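Local coordinates for SusD/RagB family nutrient-binding outer membrane lipoprotein (Bacteroides vulgatus, PDB 4F7A) that probably binds mucin O-glycans at the outer membrane as a SusD-like lipoprotein serving nutrient uptake, at residues T27-W38 with Y88-A97. Sequence-based numbering, arbitrary orientation.
Sequences TIQKGIYFNYDW and YTYNYIFPVA
Ile28 and Ile93 bring the backbones closest, their CA atoms 5.6 Å apart, where the last turn of helix 15-30 meets the middle of helix 84-104; from there the chain continues as a loop past the turns that carry Tyr92 and Tyr88. At residues 89-93 the second helix widens into a pi-type turn, Thr89 O accepting from both Ile93 N and Phe94 N. Gly31 suits its place beside Ile93: Ile93 CD1 lies 3.6 Å from its CA, and a CB would collide with that methyl. The branched Ile93 also sets CG1 at the edge of the Phe34 ring, while Ile28 lays CD1 against Ala97, whose small side chain permits the approach. A water bridges Gly31 O and Thr89 OG1, donating to both.

Aromatic residues extend the contact along the loop. Phe34 takes Tyr88 CB over one face, 4.1 Å from its ring centroid. Trp38, its CG placed between backbone N and carbonyl carbon (chi1 68°), lays its five-membered ring on the Tyr92 ring in an offset stack, centroids 4.2 Å apart and planes at 10°. Its CH2 reaches Tyr88 CE1 at 3.4 Å, and NE1 hydrogen-bonds to Glu40 OE2, not to Tyr92 OH, which sits over the indole face at a poor angle. With an alanine in place of Trp38, Tyr92 would probably lose its stacking partner and Glu40 its indole donor. Phe34, Trp38, Tyr88 and Tyr92 thus form an aromatic cluster that ties the loop after one helix to the flank of another within the TPR-like helical framework of the SusD family.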
ATOM      1  N   THR A  27      17.086  -9.393   4.854  1.00 15.88           N
ATOM      2  CA  THR A  27      15.932  -9.598   5.733  1.00 15.42           C
ATOM      3  C   THR A  27      14.929  -8.434   5.657  1.00 16.21           C
ATOM      4  O   THR A  27      13.713  -8.640   5.582  1.00 13.95           O
ATOM      5  CB  THR A  27      16.397  -9.805   7.163  1.00 17.10           C
ATOM      6  OG1 THR A  27      17.216 -10.968   7.201  1.00 19.13           O
ATOM      7  CG2 THR A  27      15.216  -9.962   8.151  1.00 16.43           C
ATOM      8  N   ILE A  28      15.443  -7.208   5.665  1.00 16.66           N
ATOM      9  CA  ILE A  28      14.560  -6.037   5.635  1.00 15.15           C
ATOM     10  C   ILE A  28      13.765  -6.001   4.326  1.00 14.46           C
ATOM     11  O   ILE A  28      12.552  -5.811   4.343  1.00 14.84           O
ATOM     12  CB  ILE A  28      15.345  -4.715   5.794  1.00 14.89           C
ATOM     13  CG1 ILE A  28      16.001  -4.639   7.180  1.00 20.52           C
ATOM     14  CG2 ILE A  28      14.400  -3.499   5.612  1.00 14.64           C
ATOM     15  CD1 ILE A  28      17.181  -3.633   7.266  1.00 19.26           C
ATOM     16  N   GLN A  29      14.459  -6.149   3.197  1.00 12.91           N
ATOM     17  CA  GLN A  29      13.793  -6.074   1.898  1.00 14.72           C
ATOM     18  C   GLN A  29      12.784  -7.225   1.667  1.00 16.24           C
ATOM     19  O   GLN A  29      11.721  -7.028   1.067  1.00 16.89           O
ATOM     20  CB  GLN A  29      14.824  -5.942   0.775  1.00 14.15           C
ATOM     21  CG  GLN A  29      15.354  -4.499   0.730  1.00 14.93           C
ATOM     22  CD  GLN A  29      16.559  -4.319  -0.143  1.00 19.65           C
ATOM     23  OE1 GLN A  29      16.470  -3.758  -1.257  1.00 17.64           O
ATOM     24  NE2 GLN A  29      17.705  -4.824   0.325  1.00 16.84           N
ATOM     25  N   LYS A  30      13.079  -8.404   2.198  1.00 14.55           N
ATOM     26  CA  LYS A  30      12.128  -9.520   2.137  1.00 14.91           C
ATOM     27  C   LYS A  30      10.943  -9.331   3.076  1.00 15.99           C
ATOM     28  O   LYS A  30       9.931 -10.000   2.933  1.00 16.65           O
ATOM     29  CB  LYS A  30      12.818 -10.834   2.488  1.00 14.53           C
ATOM     30  CG  LYS A  30      13.819 -11.265   1.437  1.00 16.10           C
ATOM     31  CD  LYS A  30      14.394 -12.647   1.754  1.00 19.33           C
ATOM     32  CE  LYS A  30      15.295 -13.136   0.618  1.00 24.87           C
ATOM     33  NZ  LYS A  30      16.028 -14.399   0.921  1.00 21.03           N
ATOM     34  N   GLY A  31      11.081  -8.424   4.032  1.00 14.93           N
ATOM     35  CA  GLY A  31      10.123  -8.292   5.117  1.00 15.54           C
ATOM     36  C   GLY A  31       9.120  -7.155   4.962  1.00 15.67           C
ATOM     37  O   GLY A  31       8.274  -6.978   5.826  1.00 18.25           O
ATOM     38  N   ILE A  32       9.212  -6.384   3.885  1.00 14.66           N
ATOM     39  CA  ILE A  32       8.257  -5.268   3.646  1.00 16.64           C
ATOM     40  C   ILE A  32       6.905  -5.825   3.118  1.00 19.46           C
ATOM     41  O   ILE A  32       5.909  -5.767   3.828  1.00 20.05           O
ATOM     42  CB  ILE A  32       8.848  -4.203   2.698  1.00 17.05           C
ATOM     43  CG1 ILE A  32      10.106  -3.574   3.315  1.00 22.43           C
ATOM     44  CG2 ILE A  32       7.774  -3.120   2.341  1.00 14.32           C
ATOM     45  CD1 ILE A  32      11.011  -2.820   2.286  1.00 21.47           C
ATOM     46  N   TYR A  33       6.889  -6.320   1.868  1.00 18.95           N
ATOM     47  CA  TYR A  33       5.785  -7.163   1.311  1.00 18.48           C
ATOM     48  C   TYR A  33       6.164  -8.563   1.743  1.00 16.03           C
ATOM     49  O   TYR A  33       6.856  -9.325   1.020  1.00 16.37           O
ATOM     50  CB  TYR A  33       5.762  -7.052  -0.194  1.00 18.40           C
ATOM     51  CG  TYR A  33       4.519  -7.525  -0.949  1.00 13.71           C
ATOM     52  CD1 TYR A  33       3.340  -6.768  -0.969  1.00 21.79           C
ATOM     53  CD2 TYR A  33       4.570  -8.655  -1.737  1.00 19.02           C
ATOM     54  CE1 TYR A  33       2.246  -7.164  -1.726  1.00 18.18           C
ATOM     55  CE2 TYR A  33       3.490  -9.047  -2.496  1.00 13.42           C
ATOM     56  CZ  TYR A  33       2.335  -8.297  -2.492  1.00 19.10           C
ATOM     57  OH  TYR A  33       1.284  -8.706  -3.269  1.00 16.40           O
ATOM     58  N   PHE A  34       5.765  -8.841   2.973  1.00 14.57           N
ATOM     59  CA  PHE A  34       6.464  -9.780   3.833  1.00 14.79           C
ATOM     60  C   PHE A  34       6.498 -11.167   3.240  1.00 15.10           C
ATOM     61  O   PHE A  34       5.458 -11.759   2.984  1.00 15.06           O
ATOM     62  CB  PHE A  34       5.780  -9.824   5.201  1.00 15.52           C
ATOM     63  CG  PHE A  34       6.501 -10.664   6.211  1.00 15.84           C
ATOM     64  CD1 PHE A  34       6.304 -12.034   6.253  1.00 14.25           C
ATOM     65  CD2 PHE A  34       7.365 -10.085   7.125  1.00 14.66           C
ATOM     66  CE1 PHE A  34       6.962 -12.817   7.171  1.00 14.55           C
ATOM     67  CE2 PHE A  34       8.034 -10.871   8.056  1.00 14.51           C
ATOM     68  CZ  PHE A  34       7.829 -12.230   8.085  1.00 16.88           C
ATOM     69  N   ASN A  35       7.699 -11.689   3.016  1.00 14.69           N
ATOM     70  CA  ASN A  35       7.831 -13.117   2.712  1.00 14.29           C
ATOM     71  C   ASN A  35       9.176 -13.641   3.171  1.00 15.74           C
ATOM     72  O   ASN A  35       9.868 -14.392   2.465  1.00 16.81           O
ATOM     73  CB  ASN A  35       7.561 -13.399   1.243  1.00 14.62           C
ATOM     74  CG  ASN A  35       6.961 -14.781   1.017  1.00 16.88           C
ATOM     75  OD1 ASN A  35       6.290 -15.337   1.908  1.00 15.14           O
ATOM     76  ND2 ASN A  35       7.171 -15.338  -0.178  1.00 16.37           N
ATOM     77  N   TYR A  36       9.519 -13.247   4.388  1.00 14.68           N
ATOM     78  CA  TYR A  36      10.746 -13.634   5.033  1.00 14.25           C
ATOM     79  C   TYR A  36      10.538 -14.918   5.815  1.00 15.92           C
ATOM     80  O   TYR A  36       9.628 -15.011   6.649  1.00 15.09           O
ATOM     81  CB  TYR A  36      11.207 -12.515   5.983  1.00 15.45           C
ATOM     82  CG  TYR A  36      12.335 -12.937   6.907  1.00 15.93           C
ATOM     83  CD1 TYR A  36      13.613 -13.162   6.413  1.00 19.67           C
ATOM     84  CD2 TYR A  36      12.108 -13.152   8.253  1.00 16.41           C
ATOM     85  CE1 TYR A  36      14.651 -13.583   7.250  1.00 24.09           C
ATOM     86  CE2 TYR A  36      13.133 -13.566   9.096  1.00 17.64           C
ATOM     87  CZ  TYR A  36      14.395 -13.771   8.587  1.00 22.72           C
ATOM     88  OH  TYR A  36      15.388 -14.182   9.419  1.00 20.72           O
ATOM     89  N   ASP A  37      11.389 -15.909   5.550  1.00 16.73           N
ATOM     90  CA  ASP A  37      11.300 -17.218   6.192  1.00 19.26           C
ATOM     91  C   ASP A  37      12.192 -17.242   7.440  1.00 18.97           C
ATOM     92  O   ASP A  37      13.419 -17.323   7.316  1.00 20.92           O
ATOM     93  CB  ASP A  37      11.757 -18.306   5.214  1.00 18.16           C
ATOM     94  CG  ASP A  37      11.478 -19.729   5.713  1.00 24.66           C
ATOM     95  OD1 ASP A  37      11.198 -19.952   6.915  1.00 21.40           O
ATOM     96  OD2 ASP A  37      11.528 -20.647   4.866  1.00 24.33           O
ATOM     97  N   TRP A  38      11.563 -17.190   8.610  1.00 19.93           N
ATOM     98  CA  TRP A  38      12.280 -17.209   9.884  1.00 22.11           C
ATOM     99  C   TRP A  38      12.563 -18.629  10.350  1.00 25.72           C
ATOM    100  O   TRP A  38      13.174 -18.809  11.394  1.00 25.16           O
ATOM    101  CB  TRP A  38      11.539 -16.426  10.970  1.00 22.21           C
ATOM    102  CG  TRP A  38      10.234 -17.028  11.422  1.00 21.92           C
ATOM    103  CD1 TRP A  38      10.068 -17.998  12.364  1.00 22.58           C
ATOM    104  CD2 TRP A  38       8.919 -16.682  10.971  1.00 22.00           C
ATOM    105  NE1 TRP A  38       8.736 -18.287  12.516  1.00 25.88           N
ATOM    106  CE2 TRP A  38       8.009 -17.501  11.667  1.00 26.94           C
ATOM    107  CE3 TRP A  38       8.423 -15.787  10.024  1.00 23.43           C
ATOM    108  CZ2 TRP A  38       6.632 -17.437  11.454  1.00 22.03           C
ATOM    109  CZ3 TRP A  38       7.060 -15.723   9.824  1.00 17.57           C
ATOM    110  CH2 TRP A  38       6.183 -16.545  10.529  1.00 25.74           C
ATOM    111  N   TYR A  88       4.620  -9.696  12.854  1.00 15.75           N
ATOM    112  CA  TYR A  88       5.707 -10.128  11.989  1.00 15.18           C
ATOM    113  C   TYR A  88       6.748  -9.041  11.811  1.00 12.19           C
ATOM    114  O   TYR A  88       7.945  -9.317  11.790  1.00 15.29           O
ATOM    115  CB  TYR A  88       5.161 -10.637  10.648  1.00 16.55           C
ATOM    116  CG  TYR A  88       4.353 -11.924  10.786  1.00 16.51           C
ATOM    117  CD1 TYR A  88       4.797 -12.968  11.591  1.00 22.65           C
ATOM    118  CD2 TYR A  88       3.138 -12.094  10.115  1.00 18.53           C
ATOM    119  CE1 TYR A  88       4.047 -14.146  11.735  1.00 25.48           C
ATOM    120  CE2 TYR A  88       2.397 -13.280  10.228  1.00 16.84           C
ATOM    121  CZ  TYR A  88       2.853 -14.293  11.049  1.00 23.24           C
ATOM    122  OH  TYR A  88       2.124 -15.463  11.190  1.00 26.88           O
ATOM    123  N   THR A  89       6.306  -7.803  11.678  1.00 14.32           N
ATOM    124  CA  THR A  89       7.211  -6.709  11.466  1.00 14.83           C
ATOM    125  C   THR A  89       8.061  -6.456  12.722  1.00 13.72           C
ATOM    126  O   THR A  89       9.278  -6.344  12.626  1.00 16.85           O
ATOM    127  CB  THR A  89       6.480  -5.429  11.032  1.00 15.62           C
ATOM    128  OG1 THR A  89       5.763  -5.671   9.813  1.00 17.76           O
ATOM    129  CG2 THR A  89       7.482  -4.323  10.795  1.00 10.89           C
ATOM    130  N   TYR A  90       7.440  -6.418  13.895  1.00 14.88           N
ATOM    131  CA  TYR A  90       8.188  -6.198  15.130  1.00 14.51           C
ATOM    132  C   TYR A  90       9.003  -7.411  15.566  1.00 16.62           C
ATOM    133  O   TYR A  90      10.069  -7.252  16.138  1.00 16.94           O
ATOM    134  CB  TYR A  90       7.272  -5.736  16.257  1.00 16.79           C
ATOM    135  CG  TYR A  90       6.939  -4.263  16.138  1.00 13.60           C
ATOM    136  CD1 TYR A  90       7.913  -3.289  16.390  1.00 14.77           C
ATOM    137  CD2 TYR A  90       5.676  -3.849  15.757  1.00 13.61           C
ATOM    138  CE1 TYR A  90       7.601  -1.926  16.283  1.00 15.42           C
ATOM    139  CE2 TYR A  90       5.349  -2.511  15.645  1.00 15.15           C
ATOM    140  CZ  TYR A  90       6.318  -1.550  15.906  1.00 17.48           C
ATOM    141  OH  TYR A  90       5.980  -0.225  15.800  1.00 14.67           O
ATOM    142  N   ASN A  91       8.532  -8.615  15.267  1.00 18.53           N
ATOM    143  CA  ASN A  91       9.299  -9.804  15.628  1.00 18.73           C
ATOM    144  C   ASN A  91      10.547  -9.982  14.779  1.00 19.05           C
ATOM    145  O   ASN A  91      11.594 -10.347  15.305  1.00 17.89           O
ATOM    146  CB  ASN A  91       8.434 -11.070  15.558  1.00 20.28           C
ATOM    147  CG  ASN A  91       7.519 -11.198  16.757  1.00 25.73           C
ATOM    148  OD1 ASN A  91       7.764 -10.577  17.783  1.00 29.09           O
ATOM    149  ND2 ASN A  91       6.459 -11.971  16.625  1.00 25.55           N
ATOM    150  N   TYR A  92      10.442  -9.715  13.480  1.00 17.58           N
ATOM    151  CA  TYR A  92      11.496 -10.118  12.544  1.00 18.17           C
ATOM    152  C   TYR A  92      12.204  -9.041  11.726  1.00 18.63           C
ATOM    153  O   TYR A  92      13.320  -9.264  11.280  1.00 19.50           O
ATOM    154  CB  TYR A  92      10.927 -11.185  11.593  1.00 17.81           C
ATOM    155  CG  TYR A  92      10.379 -12.395  12.340  1.00 18.57           C
ATOM    156  CD1 TYR A  92      11.214 -13.235  13.071  1.00 20.62           C
ATOM    157  CD2 TYR A  92       9.034 -12.693  12.303  1.00 16.46           C
ATOM    158  CE1 TYR A  92      10.700 -14.330  13.757  1.00 20.04           C
ATOM    159  CE2 TYR A  92       8.516 -13.777  12.980  1.00 20.76           C
ATOM    160  CZ  TYR A  92       9.341 -14.588  13.704  1.00 17.90           C
ATOM    161  OH  TYR A  92       8.765 -15.648  14.367  1.00 24.14           O
ATOM    162  N   ILE A  93      11.561  -7.903  11.493  1.00 16.21           N
ATOM    163  CA  ILE A  93      12.004  -6.979  10.471  1.00 15.61           C
ATOM    164  C   ILE A  93      12.505  -5.662  11.073  1.00 17.67           C
ATOM    165  O   ILE A  93      13.644  -5.259  10.834  1.00 16.85           O
ATOM    166  CB  ILE A  93      10.884  -6.712   9.454  1.00 14.37           C
ATOM    167  CG1 ILE A  93      10.362  -8.039   8.872  1.00 17.21           C
ATOM    168  CG2 ILE A  93      11.362  -5.745   8.321  1.00 13.91           C
ATOM    169  CD1 ILE A  93      11.460  -9.027   8.333  1.00 14.49           C
ATOM    170  N   PHE A  94      11.662  -5.018  11.872  1.00 17.04           N
ATOM    171  CA  PHE A  94      12.048  -3.746  12.475  1.00 16.74           C
ATOM    172  C   PHE A  94      13.309  -3.854  13.340  1.00 17.19           C
ATOM    173  O   PHE A  94      14.170  -2.982  13.275  1.00 15.87           O
ATOM    174  CB  PHE A  94      10.858  -3.116  13.221  1.00 16.95           C
ATOM    175  CG  PHE A  94      11.118  -1.713  13.708  1.00 17.12           C
ATOM    176  CD1 PHE A  94      11.513  -0.719  12.833  1.00 20.47           C
ATOM    177  CD2 PHE A  94      10.978  -1.396  15.035  1.00 22.45           C
ATOM    178  CE1 PHE A  94      11.771   0.570  13.274  1.00 23.65           C
ATOM    179  CE2 PHE A  94      11.207  -0.097  15.471  1.00 31.42           C
ATOM    180  CZ  PHE A  94      11.613   0.880  14.587  1.00 23.89           C
ATOM    181  N   PRO A  95      13.451  -4.921  14.131  1.00 17.45           N
ATOM    182  CA  PRO A  95      14.678  -4.960  14.945  1.00 19.98           C
ATOM    183  C   PRO A  95      15.947  -5.037  14.089  1.00 20.01           C
ATOM    184  O   PRO A  95      17.001  -4.519  14.493  1.00 16.83           O
ATOM    185  CB  PRO A  95      14.519  -6.211  15.810  1.00 20.62           C
ATOM    186  CG  PRO A  95      13.105  -6.667  15.629  1.00 21.71           C
ATOM    187  CD  PRO A  95      12.461  -5.937  14.516  1.00 18.43           C
ATOM    188  N   VAL A  96      15.830  -5.648  12.908  1.00 16.44           N
ATOM    189  CA  VAL A  96      16.929  -5.690  11.954  1.00 16.37           C
ATOM    190  C   VAL A  96      17.194  -4.330  11.319  1.00 16.26           C
ATOM    191  O   VAL A  96      18.353  -3.961  11.143  1.00 13.73           O
ATOM    192  CB  VAL A  96      16.711  -6.786  10.879  1.00 17.36           C
ATOM    193  CG1 VAL A  96      17.871  -6.825   9.908  1.00 17.73           C
ATOM    194  CG2 VAL A  96      16.550  -8.159  11.588  1.00 18.27           C
ATOM    195  N   ALA A  97      16.139  -3.584  10.967  1.00 15.39           N
ATOM    196  CA  ALA A  97      16.307  -2.239  10.434  1.00 15.29           C
ATOM    197  C   ALA A  97      16.960  -1.342  11.465  1.00 17.10           C
ATOM    198  O   ALA A  97      17.780  -0.477  11.123  1.00 15.09           O
ATOM    199  CB  ALA A  97      14.969  -1.640  10.008  1.00 16.95           C
TER
HETATM  200  O   HOH W   1       7.260  -4.990   7.434  1.00 21.46           O